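Local coordinates for muconolactone isomerase-like protein (Thermus thermophilus, PDB 1VDH), which catalyses the hydrogen peroxide-dependent decarboxylation of Fe-coproporphyrin III to heme b, the last step of the coproporphyrin-dependent pathway, at residues K178-A190 / W196-V208. Residues are numbered along the deposited sequence; the frame is centred on the assembly and turned at random.
Sequences KYQGEVMQVISGA and WEWGVDLFSEDPV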
ATOM      1  N   LYS A 178      -4.031  12.562  34.817  1.00 23.03           N
ATOM      2  CA  LYS A 178      -2.765  13.137  35.266  1.00 22.07           C
ATOM      3  C   LYS A 178      -2.132  14.006  34.179  1.00 19.50           C
ATOM      4  O   LYS A 178      -1.216  14.778  34.457  1.00 19.49           O
ATOM      5  CB  LYS A 178      -1.780  12.047  35.712  1.00 24.52           C
ATOM      6  CG  LYS A 178      -1.200  11.206  34.582  1.00 24.88           C
ATOM      7  CD  LYS A 178      -0.098  10.268  35.078  1.00 26.36           C
ATOM      8  CE  LYS A 178      -0.660   9.151  35.942  1.00 26.83           C
ATOM      9  NZ  LYS A 178      -1.592   8.279  35.171  1.00 28.20           N
ATOM     10  N   TYR A 179      -2.621  13.873  32.947  1.00 17.00           N
ATOM     11  CA  TYR A 179      -2.100  14.655  31.827  1.00 14.23           C
ATOM     12  C   TYR A 179      -2.938  15.887  31.498  1.00 15.28           C
ATOM     13  O   TYR A 179      -2.537  16.688  30.653  1.00 13.69           O
ATOM     14  CB  TYR A 179      -1.957  13.785  30.570  1.00 12.78           C
ATOM     15  CG  TYR A 179      -0.892  12.720  30.681  1.00  9.23           C
ATOM     16  CD1 TYR A 179      -1.220  11.417  31.040  1.00  6.08           C
ATOM     17  CD2 TYR A 179       0.450  13.027  30.461  1.00  9.93           C
ATOM     18  CE1 TYR A 179      -0.232  10.437  31.184  1.00  9.42           C
ATOM     19  CE2 TYR A 179       1.446  12.059  30.603  1.00 10.54           C
ATOM     20  CZ  TYR A 179       1.098  10.772  30.966  1.00  9.92           C
ATOM     21  OH  TYR A 179       2.084   9.829  31.126  1.00 10.58           O
ATOM     22  N   GLN A 180      -4.077  16.047  32.173  1.00 15.65           N
ATOM     23  CA  GLN A 180      -4.979  17.183  31.942  1.00 17.66           C
ATOM     24  C   GLN A 180      -4.296  18.540  31.964  1.00 15.93           C
ATOM     25  O   GLN A 180      -4.598  19.410  31.146  1.00 17.44           O
ATOM     26  CB  GLN A 180      -6.102  17.221  32.981  1.00 20.20           C
ATOM     27  CG  GLN A 180      -7.269  16.311  32.708  1.00 26.29           C
ATOM     28  CD  GLN A 180      -8.500  16.728  33.488  1.00 27.54           C
ATOM     29  OE1 GLN A 180      -9.549  17.004  32.907  1.00 30.02           O
ATOM     30  NE2 GLN A 180      -8.369  16.806  34.808  1.00 27.93           N
ATOM     31  N   GLY A 181      -3.393  18.721  32.920  1.00 14.01           N
ATOM     32  CA  GLY A 181      -2.695  19.985  33.051  1.00 15.62           C
ATOM     33  C   GLY A 181      -1.778  20.359  31.905  1.00 14.27           C
ATOM     34  O   GLY A 181      -1.502  21.540  31.701  1.00 16.05           O
ATOM     35  N   GLU A 182      -1.317  19.366  31.146  1.00 13.40           N
ATOM     36  CA  GLU A 182      -0.405  19.611  30.034  1.00 12.03           C
ATOM     37  C   GLU A 182      -0.932  19.230  28.653  1.00 10.34           C
ATOM     38  O   GLU A 182      -0.392  19.671  27.640  1.00  8.82           O
ATOM     39  CB  GLU A 182       0.919  18.875  30.273  1.00 12.46           C
ATOM     40  CG  GLU A 182       1.706  19.338  31.503  1.00 15.11           C
ATOM     41  CD  GLU A 182       2.261  20.750  31.374  1.00 17.42           C
ATOM     42  OE1 GLU A 182       2.555  21.366  32.418  1.00 17.95           O
ATOM     43  OE2 GLU A 182       2.418  21.246  30.240  1.00 19.58           O
ATOM     44  N   VAL A 183      -1.974  18.408  28.604  1.00 10.02           N
ATOM     45  CA  VAL A 183      -2.513  17.964  27.322  1.00 10.49           C
ATOM     46  C   VAL A 183      -4.016  18.163  27.185  1.00  9.93           C
ATOM     47  O   VAL A 183      -4.784  17.739  28.049  1.00  9.98           O
ATOM     48  CB  VAL A 183      -2.198  16.453  27.077  1.00 10.77           C
ATOM     49  CG1 VAL A 183      -2.631  16.034  25.679  1.00 11.45           C
ATOM     50  CG2 VAL A 183      -0.706  16.173  27.271  1.00  9.76           C
ATOM     51  N   MET A 184      -4.417  18.825  26.099  1.00  9.63           N
ATOM     52  CA  MET A 184      -5.824  19.062  25.775  1.00 10.58           C
ATOM     53  C   MET A 184      -6.167  17.999  24.739  1.00 11.48           C
ATOM     54  O   MET A 184      -5.331  17.668  23.897  1.00 11.08           O
ATOM     55  CB  MET A 184      -6.013  20.440  25.137  1.00 10.41           C
ATOM     56  CG  MET A 184      -5.685  21.608  26.040  1.00 14.42           C
ATOM     57  SD  MET A 184      -5.681  23.148  25.117  1.00 15.54           S
ATOM     58  CE  MET A 184      -7.345  23.079  24.372  1.00 12.38           C
ATOM     59  N   GLN A 185      -7.395  17.492  24.772  1.00 10.90           N
ATOM     60  CA  GLN A 185      -7.803  16.452  23.835  1.00 12.54           C
ATOM     61  C   GLN A 185      -9.132  16.725  23.147  1.00 12.74           C
ATOM     62  O   GLN A 185     -10.108  17.109  23.791  1.00 13.53           O
ATOM     63  CB  GLN A 185      -7.881  15.102  24.556  1.00 14.15           C
ATOM     64  CG  GLN A 185      -8.311  13.937  23.668  1.00 18.22           C
ATOM     65  CD  GLN A 185      -8.483  12.641  24.442  1.00 19.57           C
ATOM     66  OE1 GLN A 185      -9.460  12.465  25.168  1.00 24.38           O
ATOM     67  NE2 GLN A 185      -7.535  11.725  24.285  1.00 22.42           N
ATOM     68  N   VAL A 186      -9.152  16.545  21.830  1.00 11.21           N
ATOM     69  CA  VAL A 186     -10.371  16.716  21.051  1.00 11.05           C
ATOM     70  C   VAL A 186     -10.588  15.433  20.273  1.00  9.08           C
ATOM     71  O   VAL A 186      -9.749  15.041  19.455  1.00  8.49           O
ATOM     72  CB  VAL A 186     -10.298  17.900  20.058  1.00 10.29           C
ATOM     73  CG1 VAL A 186     -11.565  17.934  19.193  1.00  9.82           C
ATOM     74  CG2 VAL A 186     -10.156  19.209  20.809  1.00 10.45           C
ATOM     75  N   ILE A 187     -11.687  14.754  20.583  1.00  7.93           N
ATOM     76  CA  ILE A 187     -12.055  13.511  19.919  1.00  7.88           C
ATOM     77  C   ILE A 187     -13.165  13.818  18.918  1.00  8.64           C
ATOM     78  O   ILE A 187     -14.131  14.509  19.245  1.00  7.53           O
ATOM     79  CB  ILE A 187     -12.592  12.462  20.920  1.00 10.26           C
ATOM     80  CG1 ILE A 187     -11.546  12.158  21.992  1.00 13.53           C
ATOM     81  CG2 ILE A 187     -12.984  11.176  20.186  1.00 10.68           C
ATOM     82  CD1 ILE A 187     -12.022  11.157  23.035  1.00 17.48           C
ATOM     83  N   SER A 188     -13.006  13.324  17.695  1.00  7.27           N
ATOM     84  CA  SER A 188     -14.000  13.520  16.647  1.00  8.38           C
ATOM     85  C   SER A 188     -14.303  12.177  16.004  1.00  8.97           C
ATOM     86  O   SER A 188     -13.425  11.318  15.906  1.00  8.46           O
ATOM     87  CB  SER A 188     -13.498  14.512  15.598  1.00  8.48           C
ATOM     88  OG  SER A 188     -12.283  14.077  15.016  1.00  8.20           O
ATOM     89  N   GLY A 189     -15.556  11.987  15.601  1.00  7.60           N
ATOM     90  CA  GLY A 189     -15.956  10.734  14.990  1.00  7.16           C
ATOM     91  C   GLY A 189     -16.069  10.837  13.483  1.00  7.70           C
ATOM     92  O   GLY A 189     -16.592  11.819  12.962  1.00  6.29           O
ATOM     93  N   ALA A 190     -15.559   9.827  12.784  1.00  7.72           N
ATOM     94  CA  ALA A 190     -15.604   9.800  11.325  1.00  8.79           C
ATOM     95  C   ALA A 190     -16.198   8.483  10.833  1.00  9.66           C
ATOM     96  O   ALA A 190     -16.001   8.097   9.680  1.00 10.28           O
ATOM     97  CB  ALA A 190     -14.202   9.983  10.759  1.00  7.73           C
ATOM     98  N   TRP A 196     -11.322   6.032   9.002  1.00  6.75           N
ATOM     99  CA  TRP A 196     -11.166   5.537  10.372  1.00  6.47           C
ATOM    100  C   TRP A 196     -12.376   5.991  11.191  1.00  7.16           C
ATOM    101  O   TRP A 196     -13.054   6.948  10.823  1.00  7.02           O
ATOM    102  CB  TRP A 196      -9.874   6.071  11.000  1.00  5.08           C
ATOM    103  CG  TRP A 196      -8.617   5.663  10.266  1.00  4.62           C
ATOM    104  CD1 TRP A 196      -8.119   6.216   9.120  1.00  6.17           C
ATOM    105  CD2 TRP A 196      -7.700   4.625  10.640  1.00  6.91           C
ATOM    106  NE1 TRP A 196      -6.953   5.589   8.758  1.00  7.17           N
ATOM    107  CE2 TRP A 196      -6.671   4.607   9.673  1.00  8.46           C
ATOM    108  CE3 TRP A 196      -7.648   3.707  11.702  1.00  8.93           C
ATOM    109  CZ2 TRP A 196      -5.596   3.706   9.732  1.00  9.01           C
ATOM    110  CZ3 TRP A 196      -6.577   2.807  11.763  1.00  9.57           C
ATOM    111  CH2 TRP A 196      -5.568   2.815  10.781  1.00 10.67           C
ATOM    112  N   GLU A 197     -12.636   5.307  12.299  1.00  5.61           N
ATOM    113  CA  GLU A 197     -13.781   5.618  13.150  1.00  7.47           C
ATOM    114  C   GLU A 197     -13.668   6.904  13.959  1.00  7.07           C
ATOM    115  O   GLU A 197     -14.672   7.573  14.203  1.00  9.00           O
ATOM    116  CB  GLU A 197     -14.084   4.428  14.055  1.00  4.98           C
ATOM    117  CG  GLU A 197     -14.560   3.211  13.273  1.00  7.75           C
ATOM    118  CD  GLU A 197     -14.398   1.906  14.028  1.00 10.19           C
ATOM    119  OE1 GLU A 197     -14.711   0.858  13.434  1.00 13.12           O
ATOM    120  OE2 GLU A 197     -13.961   1.917  15.198  1.00  9.36           O
ATOM    121  N   TRP A 198     -12.453   7.250  14.372  1.00  7.66           N
ATOM    122  CA  TRP A 198     -12.236   8.474  15.139  1.00  8.02           C
ATOM    123  C   TRP A 198     -10.978   9.206  14.719  1.00  7.90           C
ATOM    124  O   TRP A 198     -10.052   8.620  14.165  1.00  7.00           O
ATOM    125  CB  TRP A 198     -12.111   8.186  16.643  1.00  7.77           C
ATOM    126  CG  TRP A 198     -13.381   7.745  17.304  1.00  7.70           C
ATOM    127  CD1 TRP A 198     -14.381   8.546  17.785  1.00  6.64           C
ATOM    128  CD2 TRP A 198     -13.797   6.397  17.535  1.00  6.97           C
ATOM    129  NE1 TRP A 198     -15.401   7.775  18.291  1.00  8.14           N
ATOM    130  CE2 TRP A 198     -15.068   6.452  18.151  1.00  6.34           C
ATOM    131  CE3 TRP A 198     -13.222   5.143  17.278  1.00  7.33           C
ATOM    132  CZ2 TRP A 198     -15.778   5.299  18.512  1.00  7.63           C
ATOM    133  CZ3 TRP A 198     -13.928   3.996  17.638  1.00  8.64           C
ATOM    134  CH2 TRP A 198     -15.194   4.084  18.248  1.00  5.34           C
ATOM    135  N   GLY A 199     -10.988  10.506  14.983  1.00  6.61           N
ATOM    136  CA  GLY A 199      -9.843  11.354  14.741  1.00  7.84           C
ATOM    137  C   GLY A 199      -9.494  11.862  16.132  1.00  7.76           C
ATOM    138  O   GLY A 199     -10.395  12.137  16.934  1.00  9.12           O
ATOM    139  N   VAL A 200      -8.207  11.927  16.456  1.00  7.88           N
ATOM    140  CA  VAL A 200      -7.785  12.411  17.767  1.00  7.09           C
ATOM    141  C   VAL A 200      -6.772  13.545  17.644  1.00  7.00           C
ATOM    142  O   VAL A 200      -5.757  13.403  16.966  1.00  6.41           O
ATOM    143  CB  VAL A 200      -7.135  11.292  18.622  1.00  6.93           C
ATOM    144  CG1 VAL A 200      -6.750  11.840  19.998  1.00  6.53           C
ATOM    145  CG2 VAL A 200      -8.086  10.105  18.778  1.00  6.29           C
ATOM    146  N   ASP A 201      -7.069  14.667  18.296  1.00  5.16           N
ATOM    147  CA  ASP A 201      -6.182  15.827  18.315  1.00  7.33           C
ATOM    148  C   ASP A 201      -5.727  16.085  19.740  1.00  6.29           C
ATOM    149  O   ASP A 201      -6.555  16.253  20.638  1.00  6.05           O
ATOM    150  CB  ASP A 201      -6.894  17.083  17.818  1.00  8.27           C
ATOM    151  CG  ASP A 201      -7.120  17.068  16.335  1.00  8.79           C
ATOM    152  OD1 ASP A 201      -6.152  17.314  15.583  1.00  9.11           O
ATOM    153  OD2 ASP A 201      -8.265  16.807  15.926  1.00  8.56           O
ATOM    154  N   LEU A 202      -4.418  16.065  19.949  1.00  5.78           N
ATOM    155  CA  LEU A 202      -3.845  16.347  21.263  1.00  6.83           C
ATOM    156  C   LEU A 202      -3.098  17.670  21.119  1.00  6.27           C
ATOM    157  O   LEU A 202      -2.457  17.913  20.099  1.00  4.20           O
ATOM    158  CB  LEU A 202      -2.864  15.241  21.686  1.00  7.45           C
ATOM    159  CG  LEU A 202      -3.372  13.790  21.724  1.00  8.44           C
ATOM    160  CD1 LEU A 202      -2.260  12.866  22.230  1.00  7.05           C
ATOM    161  CD2 LEU A 202      -4.600  13.678  22.616  1.00  8.15           C
ATOM    162  N   PHE A 203      -3.212  18.535  22.123  1.00  7.49           N
ATOM    163  CA  PHE A 203      -2.545  19.831  22.103  1.00  7.21           C
ATOM    164  C   PHE A 203      -1.710  19.971  23.369  1.00  7.62           C
ATOM    165  O   PHE A 203      -2.185  19.665  24.466  1.00 10.00           O
ATOM    166  CB  PHE A 203      -3.575  20.960  22.035  1.00  7.99           C
ATOM    167  CG  PHE A 203      -4.481  20.889  20.837  1.00  7.03           C
ATOM    168  CD1 PHE A 203      -4.034  21.289  19.583  1.00  7.78           C
ATOM    169  CD2 PHE A 203      -5.787  20.434  20.968  1.00  8.94           C
ATOM    170  CE1 PHE A 203      -4.880  21.242  18.473  1.00  7.23           C
ATOM    171  CE2 PHE A 203      -6.642  20.382  19.864  1.00  9.76           C
ATOM    172  CZ  PHE A 203      -6.186  20.787  18.615  1.00  9.61           C
ATOM    173  N   SER A 204      -0.478  20.448  23.219  1.00  7.65           N
ATOM    174  CA  SER A 204       0.425  20.607  24.360  1.00  7.70           C
ATOM    175  C   SER A 204       1.558  21.555  24.010  1.00  7.12           C
ATOM    176  O   SER A 204       1.840  21.783  22.836  1.00  6.61           O
ATOM    177  CB  SER A 204       1.025  19.245  24.744  1.00  7.28           C
ATOM    178  OG  SER A 204       1.817  19.335  25.921  1.00  8.83           O
ATOM    179  N   GLU A 205       2.218  22.092  25.034  1.00  8.21           N
ATOM    180  CA  GLU A 205       3.342  23.002  24.821  1.00 10.19           C
ATOM    181  C   GLU A 205       4.641  22.225  24.649  1.00  9.61           C
ATOM    182  O   GLU A 205       5.681  22.805  24.344  1.00  8.53           O
ATOM    183  CB  GLU A 205       3.482  23.978  25.996  1.00 13.91           C
ATOM    184  CG  GLU A 205       2.286  24.903  26.190  1.00 21.91           C
ATOM    185  CD  GLU A 205       2.004  25.794  24.983  1.00 27.95           C
ATOM    186  OE1 GLU A 205       2.945  26.436  24.462  1.00 31.80           O
ATOM    187  OE2 GLU A 205       0.830  25.864  24.562  1.00 33.33           O
ATOM    188  N   ASP A 206       4.573  20.911  24.847  1.00  9.24           N
ATOM    189  CA  ASP A 206       5.742  20.044  24.728  1.00  9.42           C
ATOM    190  C   ASP A 206       5.320  18.755  24.027  1.00  9.14           C
ATOM    191  O   ASP A 206       4.493  18.008  24.544  1.00  8.51           O
ATOM    192  CB  ASP A 206       6.295  19.728  26.129  1.00 10.38           C
ATOM    193  CG  ASP A 206       7.622  18.964  26.098  1.00 13.91           C
ATOM    194  OD1 ASP A 206       8.052  18.488  25.026  1.00  9.84           O
ATOM    195  OD2 ASP A 206       8.240  18.831  27.175  1.00 13.50           O
ATOM    196  N   PRO A 207       5.896  18.477  22.843  1.00  9.07           N
ATOM    197  CA  PRO A 207       5.558  17.264  22.091  1.00  9.31           C
ATOM    198  C   PRO A 207       5.858  15.980  22.862  1.00  7.45           C
ATOM    199  O   PRO A 207       5.244  14.949  22.613  1.00  6.68           O
ATOM    200  CB  PRO A 207       6.396  17.401  20.812  1.00  9.33           C
ATOM    201  CG  PRO A 207       7.554  18.234  21.237  1.00 12.56           C
ATOM    202  CD  PRO A 207       6.918  19.267  22.132  1.00 10.46           C
ATOM    203  N   VAL A 208       6.763  16.057  23.834  1.00  7.55           N
ATOM    204  CA  VAL A 208       7.103  14.890  24.642  1.00  6.84           C
ATOM    205  C   VAL A 208       5.884  14.442  25.447  1.00  6.59           C
ATOM    206  O   VAL A 208       5.728  13.257  25.731  1.00  5.10           O
ATOM    207  CB  VAL A 208       8.311  15.172  25.569  1.00  9.80           C
ATOM    208  CG1 VAL A 208       8.540  14.015  26.535  1.00 11.14           C
ATOM    209  CG2 VAL A 208       9.559  15.380  24.726  1.00 11.06           C
TER
HETATM  210  O   HOH W   1       1.145  21.995  27.861  1.00 10.08           O
HETATM  211  O   HOH W   2     -10.415  15.242  16.563  1.00  9.21           O
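Met184 and Phe203, Val186 and Asp201, and Ser188 and Gly199 are the hydrogen-bonded pairs of an antiparallel beta hairpin, strands 184-189 and 198-204. The buried end is tightly packed around Ser188 and Gly199: Ser188 O takes Gly199 N at 2.7 Å, and Ser188 OG, bonded to Ser110 OG, lies 3.7 Å from Gly199 CA, where a side chain would collide with it. On this face a water is hydrogen-bonded to Ser188 OG, Val186 O and Asp201 OD2, Asp201 OD1 pairs with His19 NE2, and CE2 of Phe203 meets Val186 CG2 at the ring edge (3.8 Å). On the other face Gln185, predicted to bind Fe-coproporphyrin III, runs alongside Leu202, its CG anti to the backbone N (chi1 180°) and 3.9 Å from Leu202 CD2. The far end is looser and more exposed: a water links Glu182 O and OE2 to Glu205 N, while Ser204 OG donates to Glu182 O (2.8 Å) from above the carbonyl plane and weakly accepts from Asp206 N. An alanine at Ser204 is likely to cost Glu182 O this donor and Asp206 N its weak acceptor. Strands 102-116 and 141-152 flank the hairpin in the curled antiparallel sheet of the chlorite dismutase family, a dimeric alpha/beta-barrel fold.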